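Long-range contact in integral membrane indolylacetylinositol arabinosyltransferase EmbB (Mycolicibacterium smegmatis MC2 155, PDB 7BVC), which is a membrane protein that probably transfers arabinose, polymerising it into the arabinan of mycobacterial cell-wall arabinogalactan: residues Ala408-Ala417 with Pro447-Arg455. Residues are numbered along the deposited sequence; the frame is centred on the assembly and turned at random.
Sequences AVTSGRLTPA and PILRIVMRR
Ala408 points its CB at the helix 446-455 and meets the end of Ile448, CB to CD1 4.1 Å, while its carbonyl oxygen lies 3.6 Å from Ile451 CD1. The same Ala408 O accepts Gly412 N at 2.9 Å and, weakly, Arg413 N, at the end of helix 391-411. The next residue, Val409, lays CG2 against the Pro447 ring, 3.8 Å from both CB and CG; its chi1 of 169° sets CG1 anti to the backbone N and turns CG2 to the proline. Pro447 itself lies close to a bound cardiolipin. Gly412, the first residue beyond the helix, has positive phi (74°), and its CA rests 4.2 Å from Ile451 CD1. The short connection Gly412-Leu414 joins helix 391-411 to helix 415-428 in the GT-C-type membrane domain, and helix 446-455 packs against it. Arg413 directs its CB away from that helix; its extended chain carries NH2 to a salt bridge with Asp247 and a hydrogen bond to the carbonyl of Arg249. The Arg455 side chain crosses that of Arg413 obliquely, NH1 beside Arg413 CG, with the guanidinium planes 76° apart; it also touches Asp244 and Asp247, which probably temper the like charges. Leu414 reaches over with its branched end: CG sits 4.1 Å from Ile451 CG2, the two chains running past each other in opposite directions, and CD2 meets Val452 CG2 at 3.8 Å, nearly at right angles. Ala417, in the first turn of the next helix, closes on Ile448 CD1 with its CB at 3.9 Å.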
ATOM      1  N   ALA B 408     -32.655 -20.167  24.026  1.00 49.71           N
ATOM      2  CA  ALA B 408     -32.934 -19.657  25.366  1.00 49.71           C
ATOM      3  C   ALA B 408     -34.072 -18.647  25.341  1.00 49.71           C
ATOM      4  O   ALA B 408     -34.937 -18.651  26.224  1.00 49.71           O
ATOM      5  CB  ALA B 408     -31.678 -19.027  25.965  1.00 49.71           C
ATOM      6  N   VAL B 409     -34.083 -17.768  24.337  1.00 51.09           N
ATOM      7  CA  VAL B 409     -35.164 -16.792  24.216  1.00 51.09           C
ATOM      8  C   VAL B 409     -36.489 -17.496  23.944  1.00 51.09           C
ATOM      9  O   VAL B 409     -37.534 -17.115  24.485  1.00 51.09           O
ATOM     10  CB  VAL B 409     -34.832 -15.763  23.119  1.00 51.09           C
ATOM     11  CG1 VAL B 409     -36.044 -14.907  22.806  1.00 51.09           C
ATOM     12  CG2 VAL B 409     -33.660 -14.896  23.543  1.00 51.09           C
ATOM     13  N   THR B 410     -36.465 -18.538  23.113  1.00 52.03           N
ATOM     14  CA  THR B 410     -37.690 -19.247  22.761  1.00 52.03           C
ATOM     15  C   THR B 410     -38.264 -19.990  23.964  1.00 52.03           C
ATOM     16  O   THR B 410     -39.402 -19.746  24.374  1.00 52.03           O
ATOM     17  CB  THR B 410     -37.420 -20.217  21.610  1.00 52.03           C
ATOM     18  OG1 THR B 410     -37.208 -19.481  20.402  1.00 52.03           O
ATOM     19  CG2 THR B 410     -38.593 -21.163  21.422  1.00 52.03           C
ATOM     20  N   SER B 411     -37.483 -20.902  24.544  1.00 52.89           N
ATOM     21  CA  SER B 411     -37.990 -21.734  25.630  1.00 52.89           C
ATOM     22  C   SER B 411     -38.133 -20.977  26.942  1.00 52.89           C
ATOM     23  O   SER B 411     -38.844 -21.447  27.836  1.00 52.89           O
ATOM     24  CB  SER B 411     -37.078 -22.943  25.832  1.00 52.89           C
ATOM     25  OG  SER B 411     -35.794 -22.542  26.276  1.00 52.89           O
ATOM     26  N   GLY B 412     -37.479 -19.830  27.081  1.00 53.57           N
ATOM     27  CA  GLY B 412     -37.551 -19.078  28.319  1.00 53.57           C
ATOM     28  C   GLY B 412     -36.752 -19.674  29.455  1.00 53.57           C
ATOM     29  O   GLY B 412     -37.230 -19.699  30.596  1.00 53.57           O
ATOM     30  N   ARG B 413     -35.544 -20.155  29.179  1.00 53.28           N
ATOM     31  CA  ARG B 413     -34.697 -20.787  30.178  1.00 53.28           C
ATOM     32  C   ARG B 413     -33.318 -20.142  30.154  1.00 53.28           C
ATOM     33  O   ARG B 413     -32.992 -19.343  29.274  1.00 53.28           O
ATOM     34  CB  ARG B 413     -34.583 -22.297  29.941  1.00 53.28           C
ATOM     35  CG  ARG B 413     -35.859 -23.065  30.221  1.00 53.28           C
ATOM     36  CD  ARG B 413     -35.651 -24.559  30.060  1.00 53.28           C
ATOM     37  NE  ARG B 413     -36.804 -25.323  30.523  1.00 53.28           N
ATOM     38  CZ  ARG B 413     -36.872 -26.649  30.517  1.00 53.28           C
ATOM     39  NH1 ARG B 413     -35.850 -27.364  30.071  1.00 53.28           N
ATOM     40  NH2 ARG B 413     -37.961 -27.263  30.956  1.00 53.28           N
ATOM     41  N   LEU B 414     -32.500 -20.503  31.143  1.00 52.76           N
ATOM     42  CA  LEU B 414     -31.153 -19.968  31.272  1.00 52.76           C
ATOM     43  C   LEU B 414     -30.059 -20.977  30.960  1.00 52.76           C
ATOM     44  O   LEU B 414     -28.892 -20.584  30.858  1.00 52.76           O
ATOM     45  CB  LEU B 414     -30.930 -19.415  32.687  1.00 52.76           C
ATOM     46  CG  LEU B 414     -31.400 -17.987  32.946  1.00 52.76           C
ATOM     47  CD1 LEU B 414     -31.448 -17.714  34.435  1.00 52.76           C
ATOM     48  CD2 LEU B 414     -30.482 -17.001  32.251  1.00 52.76           C
ATOM     49  N   THR B 415     -30.393 -22.262  30.811  1.00 50.63           N
ATOM     50  CA  THR B 415     -29.347 -23.254  30.571  1.00 50.63           C
ATOM     51  C   THR B 415     -28.717 -23.104  29.193  1.00 50.63           C
ATOM     52  O   THR B 415     -27.474 -23.137  29.100  1.00 50.63           O
ATOM     53  CB  THR B 415     -29.902 -24.663  30.803  1.00 50.63           C
ATOM     54  OG1 THR B 415     -30.409 -24.761  32.140  1.00 50.63           O
ATOM     55  CG2 THR B 415     -28.810 -25.700  30.612  1.00 50.63           C
ATOM     56  N   PRO B 416     -29.469 -22.952  28.095  1.00 49.95           N
ATOM     57  CA  PRO B 416     -28.805 -22.634  26.821  1.00 49.95           C
ATOM     58  C   PRO B 416     -28.067 -21.309  26.855  1.00 49.95           C
ATOM     59  O   PRO B 416     -27.001 -21.191  26.239  1.00 49.95           O
ATOM     60  CB  PRO B 416     -29.960 -22.618  25.808  1.00 49.95           C
ATOM     61  CG  PRO B 416     -31.201 -22.573  26.610  1.00 49.95           C
ATOM     62  CD  PRO B 416     -30.900 -23.244  27.896  1.00 49.95           C
ATOM     63  N   ALA B 417     -28.593 -20.309  27.565  1.00 50.06           N
ATOM     64  CA  ALA B 417     -27.876 -19.049  27.712  1.00 50.06           C
ATOM     65  C   ALA B 417     -26.625 -19.195  28.564  1.00 50.06           C
ATOM     66  O   ALA B 417     -25.749 -18.326  28.510  1.00 50.06           O
ATOM     67  CB  ALA B 417     -28.795 -17.987  28.313  1.00 50.06           C
ATOM     68  N   PRO B 447     -33.337  -9.670  25.855  1.00 62.89           N
ATOM     69  CA  PRO B 447     -34.256 -10.778  26.157  1.00 62.89           C
ATOM     70  C   PRO B 447     -33.697 -11.796  27.135  1.00 62.89           C
ATOM     71  O   PRO B 447     -34.435 -12.697  27.546  1.00 62.89           O
ATOM     72  CB  PRO B 447     -34.496 -11.412  24.782  1.00 62.89           C
ATOM     73  CG  PRO B 447     -33.256 -11.144  24.044  1.00 62.89           C
ATOM     74  CD  PRO B 447     -32.826  -9.773  24.475  1.00 62.89           C
ATOM     75  N   ILE B 448     -32.429 -11.687  27.523  1.00 61.78           N
ATOM     76  CA  ILE B 448     -31.876 -12.537  28.571  1.00 61.78           C
ATOM     77  C   ILE B 448     -31.990 -11.866  29.933  1.00 61.78           C
ATOM     78  O   ILE B 448     -32.238 -12.529  30.943  1.00 61.78           O
ATOM     79  CB  ILE B 448     -30.417 -12.908  28.238  1.00 61.78           C
ATOM     80  CG1 ILE B 448     -30.372 -13.824  27.014  1.00 61.78           C
ATOM     81  CG2 ILE B 448     -29.746 -13.589  29.417  1.00 61.78           C
ATOM     82  CD1 ILE B 448     -31.152 -15.104  27.179  1.00 61.78           C
ATOM     83  N   LEU B 449     -31.820 -10.543  29.984  1.00 64.45           N
ATOM     84  CA  LEU B 449     -32.175  -9.813  31.195  1.00 64.45           C
ATOM     85  C   LEU B 449     -33.659  -9.955  31.496  1.00 64.45           C
ATOM     86  O   LEU B 449     -34.059 -10.049  32.662  1.00 64.45           O
ATOM     87  CB  LEU B 449     -31.795  -8.340  31.053  1.00 64.45           C
ATOM     88  CG  LEU B 449     -30.334  -7.987  31.324  1.00 64.45           C
ATOM     89  CD1 LEU B 449     -30.062  -6.544  30.946  1.00 64.45           C
ATOM     90  CD2 LEU B 449     -30.002  -8.231  32.783  1.00 64.45           C
ATOM     91  N   ARG B 450     -34.493  -9.979  30.452  1.00 64.82           N
ATOM     92  CA  ARG B 450     -35.923 -10.181  30.651  1.00 64.82           C
ATOM     93  C   ARG B 450     -36.237 -11.547  31.248  1.00 64.82           C
ATOM     94  O   ARG B 450     -37.317 -11.726  31.820  1.00 64.82           O
ATOM     95  CB  ARG B 450     -36.666 -10.007  29.326  1.00 64.82           C
ATOM     96  CG  ARG B 450     -38.128  -9.628  29.483  1.00 64.82           C
ATOM     97  CD  ARG B 450     -38.722  -9.141  28.171  1.00 64.82           C
ATOM     98  NE  ARG B 450     -38.128  -7.884  27.730  1.00 64.82           N
ATOM     99  CZ  ARG B 450     -37.666  -7.666  26.505  1.00 64.82           C
ATOM    100  NH1 ARG B 450     -37.727  -8.623  25.589  1.00 64.82           N
ATOM    101  NH2 ARG B 450     -37.143  -6.489  26.192  1.00 64.82           N
ATOM    102  N   ILE B 451     -35.325 -12.506  31.128  1.00 60.96           N
ATOM    103  CA  ILE B 451     -35.507 -13.821  31.738  1.00 60.96           C
ATOM    104  C   ILE B 451     -34.924 -13.861  33.144  1.00 60.96           C
ATOM    105  O   ILE B 451     -35.516 -14.448  34.053  1.00 60.96           O
ATOM    106  CB  ILE B 451     -34.879 -14.905  30.838  1.00 60.96           C
ATOM    107  CG1 ILE B 451     -35.669 -15.049  29.540  1.00 60.96           C
ATOM    108  CG2 ILE B 451     -34.812 -16.234  31.565  1.00 60.96           C
ATOM    109  CD1 ILE B 451     -34.914 -15.776  28.455  1.00 60.96           C
ATOM    110  N   VAL B 452     -33.757 -13.243  33.332  1.00 63.69           N
ATOM    111  CA  VAL B 452     -33.119 -13.244  34.647  1.00 63.69           C
ATOM    112  C   VAL B 452     -33.970 -12.479  35.653  1.00 63.69           C
ATOM    113  O   VAL B 452     -34.266 -12.977  36.745  1.00 63.69           O
ATOM    114  CB  VAL B 452     -31.696 -12.667  34.557  1.00 63.69           C
ATOM    115  CG1 VAL B 452     -31.094 -12.543  35.942  1.00 63.69           C
ATOM    116  CG2 VAL B 452     -30.824 -13.549  33.684  1.00 63.69           C
ATOM    117  N   MET B 453     -34.376 -11.256  35.302  1.00 68.11           N
ATOM    118  CA  MET B 453     -35.184 -10.450  36.211  1.00 68.11           C
ATOM    119  C   MET B 453     -36.575 -11.025  36.434  1.00 68.11           C
ATOM    120  O   MET B 453     -37.280 -10.559  37.334  1.00 68.11           O
ATOM    121  CB  MET B 453     -35.301  -9.018  35.683  1.00 68.11           C
ATOM    122  CG  MET B 453     -33.967  -8.321  35.483  1.00 68.11           C
ATOM    123  SD  MET B 453     -33.004  -8.189  37.002  1.00 68.11           S
ATOM    124  CE  MET B 453     -33.953  -6.965  37.900  1.00 68.11           C
ATOM    125  N   ARG B 454     -36.983 -12.017  35.647  1.00 66.53           N
ATOM    126  CA  ARG B 454     -38.273 -12.673  35.806  1.00 66.53           C
ATOM    127  C   ARG B 454     -38.185 -13.945  36.635  1.00 66.53           C
ATOM    128  O   ARG B 454     -39.088 -14.228  37.426  1.00 66.53           O
ATOM    129  CB  ARG B 454     -38.869 -12.993  34.432  1.00 66.53           C
ATOM    130  CG  ARG B 454     -40.063 -13.924  34.454  1.00 66.53           C
ATOM    131  CD  ARG B 454     -40.552 -14.187  33.043  1.00 66.53           C
ATOM    132  NE  ARG B 454     -40.703 -12.947  32.287  1.00 66.53           N
ATOM    133  CZ  ARG B 454     -40.568 -12.851  30.969  1.00 66.53           C
ATOM    134  NH1 ARG B 454     -40.274 -13.927  30.251  1.00 66.53           N
ATOM    135  NH2 ARG B 454     -40.724 -11.680  30.369  1.00 66.53           N
ATOM    136  N   ARG B 455     -37.110 -14.715  36.477  1.00 64.64           N
ATOM    137  CA  ARG B 455     -36.913 -15.921  37.271  1.00 64.64           C
ATOM    138  C   ARG B 455     -36.261 -15.649  38.619  1.00 64.64           C
ATOM    139  O   ARG B 455     -36.297 -16.520  39.492  1.00 64.64           O
ATOM    140  CB  ARG B 455     -36.067 -16.937  36.499  1.00 64.64           C
ATOM    141  CG  ARG B 455     -36.614 -17.284  35.130  1.00 64.64           C
ATOM    142  CD  ARG B 455     -36.003 -18.572  34.611  1.00 64.64           C
ATOM    143  NE  ARG B 455     -36.778 -19.740  35.015  1.00 64.64           N
ATOM    144  CZ  ARG B 455     -37.430 -20.531  34.170  1.00 64.64           C
ATOM    145  NH1 ARG B 455     -37.399 -20.283  32.870  1.00 64.64           N
ATOM    146  NH2 ARG B 455     -38.110 -21.574  34.624  1.00 64.64           N
TER